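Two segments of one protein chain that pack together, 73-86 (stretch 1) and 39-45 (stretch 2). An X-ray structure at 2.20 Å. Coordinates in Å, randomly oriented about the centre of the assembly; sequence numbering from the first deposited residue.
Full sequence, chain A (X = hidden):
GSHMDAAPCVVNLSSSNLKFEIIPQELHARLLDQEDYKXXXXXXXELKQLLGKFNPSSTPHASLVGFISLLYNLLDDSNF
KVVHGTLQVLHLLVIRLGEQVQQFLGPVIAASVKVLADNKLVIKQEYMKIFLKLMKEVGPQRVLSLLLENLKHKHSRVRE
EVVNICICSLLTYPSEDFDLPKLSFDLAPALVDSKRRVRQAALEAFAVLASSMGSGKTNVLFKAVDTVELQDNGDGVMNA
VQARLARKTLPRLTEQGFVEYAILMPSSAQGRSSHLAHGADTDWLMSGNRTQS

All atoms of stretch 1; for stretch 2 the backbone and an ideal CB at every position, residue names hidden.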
# COMPACT_ATOMS: atom_id res chain seq x y z
N ASN A 73 2.22 16.48 5.90
CA ASN A 73 1.76 17.06 7.12
C ASN A 73 0.26 17.03 7.30
O ASN A 73 -0.22 16.82 8.36
CB ASN A 73 2.37 18.42 7.35
CG ASN A 73 3.86 18.34 7.59
OD1 ASN A 73 4.61 19.09 7.01
ND2 ASN A 73 4.29 17.44 8.43
N LEU A 74 -0.48 17.25 6.24
CA LEU A 74 -1.93 17.24 6.32
C LEU A 74 -2.48 15.86 6.71
O LEU A 74 -3.55 15.76 7.30
CB LEU A 74 -2.53 17.69 4.99
CG LEU A 74 -2.30 19.17 4.65
CD1 LEU A 74 -2.84 19.51 3.27
CD2 LEU A 74 -2.96 20.04 5.71
N LEU A 75 -1.74 14.81 6.40
CA LEU A 75 -2.16 13.46 6.77
C LEU A 75 -2.01 13.20 8.27
O LEU A 75 -2.40 12.15 8.76
CB LEU A 75 -1.38 12.42 5.97
CG LEU A 75 -1.60 12.45 4.47
CD1 LEU A 75 -0.68 11.47 3.80
CD2 LEU A 75 -3.06 12.15 4.11
N ASP A 76 -1.44 14.16 8.99
CA ASP A 76 -1.34 14.07 10.44
C ASP A 76 -2.59 14.58 11.15
O ASP A 76 -2.69 14.49 12.37
CB ASP A 76 -0.14 14.85 10.96
CG ASP A 76 1.16 14.15 10.69
OD1 ASP A 76 1.23 12.92 10.92
OD2 ASP A 76 2.11 14.84 10.26
N ASP A 77 -3.51 15.15 10.38
CA ASP A 77 -4.73 15.70 10.96
C ASP A 77 -5.49 14.69 11.80
O ASP A 77 -5.56 13.51 11.43
CB ASP A 77 -5.65 16.21 9.86
CG ASP A 77 -6.45 17.41 10.29
OD1 ASP A 77 -7.47 17.23 11.00
OD2 ASP A 77 -6.04 18.53 9.93
N SER A 78 -6.04 15.14 12.92
CA SER A 78 -6.87 14.28 13.77
C SER A 78 -8.21 13.99 13.13
O SER A 78 -8.84 12.99 13.45
CB SER A 78 -7.10 14.91 15.15
OG SER A 78 -5.90 14.97 15.89
N ASN A 79 -8.63 14.87 12.23
CA ASN A 79 -9.89 14.71 11.54
C ASN A 79 -9.75 13.87 10.28
O ASN A 79 -9.13 14.30 9.31
CB ASN A 79 -10.47 16.08 11.19
CG ASN A 79 -11.70 15.99 10.32
OD1 ASN A 79 -12.47 15.03 10.41
ND2 ASN A 79 -11.91 17.00 9.48
N PHE A 80 -10.36 12.68 10.28
CA PHE A 80 -10.16 11.72 9.19
C PHE A 80 -10.69 12.23 7.86
O PHE A 80 -10.31 11.70 6.84
CB PHE A 80 -10.81 10.37 9.49
CG PHE A 80 -12.29 10.33 9.22
CD1 PHE A 80 -13.19 10.77 10.17
CD2 PHE A 80 -12.77 9.85 8.00
CE1 PHE A 80 -14.57 10.73 9.91
CE2 PHE A 80 -14.12 9.81 7.74
CZ PHE A 80 -15.03 10.25 8.69
N LYS A 81 -11.56 13.24 7.87
CA LYS A 81 -12.11 13.77 6.62
C LYS A 81 -11.08 14.64 5.90
O LYS A 81 -11.02 14.69 4.66
CB LYS A 81 -13.39 14.56 6.89
CG LYS A 81 -14.50 13.75 7.55
CD LYS A 81 -15.63 14.66 8.06
CE LYS A 81 -16.84 13.85 8.53
NZ LYS A 81 -17.71 14.62 9.48
N VAL A 82 -10.26 15.33 6.70
CA VAL A 82 -9.10 16.05 6.19
C VAL A 82 -8.10 15.06 5.62
O VAL A 82 -7.59 15.25 4.52
CB VAL A 82 -8.42 16.90 7.28
CG1 VAL A 82 -7.11 17.46 6.76
CG2 VAL A 82 -9.34 18.01 7.73
N VAL A 83 -7.83 13.98 6.35
CA VAL A 83 -6.94 12.95 5.85
C VAL A 83 -7.44 12.41 4.52
O VAL A 83 -6.67 12.29 3.56
CB VAL A 83 -6.79 11.80 6.86
CG1 VAL A 83 -5.96 10.68 6.27
CG2 VAL A 83 -6.17 12.31 8.14
N HIS A 84 -8.74 12.11 4.46
CA HIS A 84 -9.37 11.57 3.25
C HIS A 84 -9.20 12.51 2.07
O HIS A 84 -8.75 12.09 0.98
CB HIS A 84 -10.86 11.28 3.50
CG HIS A 84 -11.59 10.85 2.26
ND1 HIS A 84 -12.40 11.71 1.54
CD2 HIS A 84 -11.61 9.67 1.60
CE1 HIS A 84 -12.88 11.07 0.49
NE2 HIS A 84 -12.42 9.83 0.50
N GLY A 85 -9.53 13.78 2.28
CA GLY A 85 -9.39 14.78 1.22
C GLY A 85 -7.94 14.94 0.76
O GLY A 85 -7.66 15.10 -0.44
N THR A 86 -7.01 14.91 1.71
CA THR A 86 -5.60 15.04 1.37
C THR A 86 -5.18 13.84 0.52
O THR A 86 -4.52 14.01 -0.48
CB THR A 86 -4.72 15.13 2.61
OG1 THR A 86 -5.16 16.22 3.42
CG2 THR A 86 -3.27 15.33 2.23
N UNK A 39 -12.24 24.08 9.65
CA UNK A 39 -12.67 23.70 8.31
C UNK A 39 -11.49 23.66 7.33
O UNK A 39 -11.39 24.48 6.40
CB UNK A 39 -13.74 24.67 7.81
N UNK A 40 -10.59 22.70 7.53
CA UNK A 40 -9.51 22.48 6.59
C UNK A 40 -10.02 21.73 5.36
O UNK A 40 -9.45 21.82 4.28
CB UNK A 40 -8.37 21.71 7.26
N UNK A 41 -11.13 21.01 5.53
CA UNK A 41 -11.66 20.12 4.49
C UNK A 41 -12.03 20.84 3.19
O UNK A 41 -11.73 20.36 2.09
CB UNK A 41 -12.89 19.39 5.03
N UNK A 42 -12.68 21.98 3.34
CA UNK A 42 -13.04 22.78 2.20
C UNK A 42 -11.81 23.29 1.48
O UNK A 42 -11.77 23.25 0.28
CB UNK A 42 -13.93 23.95 2.63
N UNK A 43 -10.80 23.73 2.22
CA UNK A 43 -9.53 24.17 1.67
C UNK A 43 -8.89 23.05 0.86
O UNK A 43 -8.48 23.25 -0.29
CB UNK A 43 -8.59 24.63 2.79
N UNK A 44 -8.82 21.87 1.46
CA UNK A 44 -8.30 20.68 0.80
C UNK A 44 -9.04 20.37 -0.52
O UNK A 44 -8.41 20.02 -1.53
CB UNK A 44 -8.40 19.48 1.75
N UNK A 45 -10.36 20.51 -0.52
CA UNK A 45 -11.08 20.18 -1.74
C UNK A 45 -10.85 21.25 -2.82
O UNK A 45 -10.75 20.95 -4.02
CB UNK A 45 -12.57 20.03 -1.45

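The helix of stretch 2 runs nearly parallel to helix 80-86, their N-to-C directions 5° apart and their axes 8.9 Å apart at closest approach, so one side of it faces stretch 1.

Position 39 opens the stretch, and its CA-to-CB bond points away, with nothing of stretch 1 near the ideal CB. A polar residue able to accept from a free backbone NH would suit. It is Asn 39, whose OD1 accepts from the backbone N of position 42 at 3.0 Å.

At position 40 CB points toward stretch 1. The ideal CB lies 3.9 Å from Val 82 CG2 and 4.8 Å from Asp 77 OD2, so the site offers an apolar wall first and a carboxylate beyond. A short apolar residue could use the wall; a long basic one, lysine or arginine, could use both. The residue is Arg 40. Its CB packs 3.8 Å from Val 82 CG2, and its NH1 donates to Asp 77 OD2 in a salt bridge whose 2.3 Å is very short for a hydrogen bond. The carboxylate sits at the guanidinium edge, where the N-H bonds point, while Leu 74 CD2 covers one face, 3.4 Å from Arg 40 NH2. The other carboxylate oxygen, Asp 77 OD1, accepts from Asn 79 N at 2.9 Å, tying the acid to its own loop.

Position 41 lies beside Val 82, with a CA-CA distance of 5.1 Å. CB points sideways, 4.7 Å from Val 82 CG2 and 5.1 Å from Asn 79 ND2. A small side chain fits easily beside Val 82, such as alanine, serine, threonine or valine, though a longer one could lead out to the side. It is Thr 41, whose OG1 lies 3.6 Å from Val 82 CG2 and 3.7 Å from Asn 79 ND2, contacts of packing.

Positions 42 and 43 are out of reach, and stretch 1 sets no demand on either; they are Gln 42 and Ala 43.

Position 44 points toward stretch 1, one helical turn after 40. Its ideal CB is 4.7 Å from Gly 85 C and 4.8 Å from Thr 86 N. The absence of a side chain at Gly 85 leaves a hollow suited to a compact apolar residue such as alanine or valine. Val 44 fills it: CG1 reaches to 3.3 Å from Gly 85 C, and a CB on the glycine would clash with that methyl at 2.9 Å. Val 44 CG2 meets Val 82 CG1 at 4.4 Å.

At position 45 CB points sideways with nothing near, so a polar residue is acceptable. Glu 45 OE1 lies 3.2 Å from the O of a water that can donate to it, although that water has more acceptors in reach than protons.

Stretch 2, residues 39-45: NRTQAVE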
# COMPACT_ATOMS: atom_id res chain seq x y z
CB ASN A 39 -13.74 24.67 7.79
CG ASN A 39 -14.40 24.18 6.51
OD1 ASN A 39 -13.86 23.31 5.81
ND2 ASN A 39 -15.57 24.73 6.19
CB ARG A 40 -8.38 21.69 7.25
CG ARG A 40 -7.43 22.51 8.11
CD ARG A 40 -6.48 21.59 8.86
NE ARG A 40 -5.08 21.98 8.72
CZ ARG A 40 -4.05 21.14 8.86
NH1 ARG A 40 -4.28 19.86 9.13
NH2 ARG A 40 -2.80 21.57 8.71
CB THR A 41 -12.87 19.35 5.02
OG1 THR A 41 -12.50 18.65 6.21
CG2 THR A 41 -13.39 18.35 4.00
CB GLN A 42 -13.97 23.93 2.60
CG GLN A 42 -13.87 25.15 1.70
CD GLN A 42 -14.69 24.99 0.45
OE1 GLN A 42 -15.40 23.99 0.29
NE2 GLN A 42 -14.61 25.97 -0.46
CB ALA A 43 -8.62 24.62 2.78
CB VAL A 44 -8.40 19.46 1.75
CG1 VAL A 44 -7.96 18.20 1.03
CG2 VAL A 44 -7.56 19.69 2.99
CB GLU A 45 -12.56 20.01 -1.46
CG GLU A 45 -13.40 20.09 -2.69
CD GLU A 45 -13.72 18.71 -3.20
OE1 GLU A 45 -13.11 17.76 -2.68
OE2 GLU A 45 -14.54 18.58 -4.14
O HOH W 1 -10.29 16.68 -1.69
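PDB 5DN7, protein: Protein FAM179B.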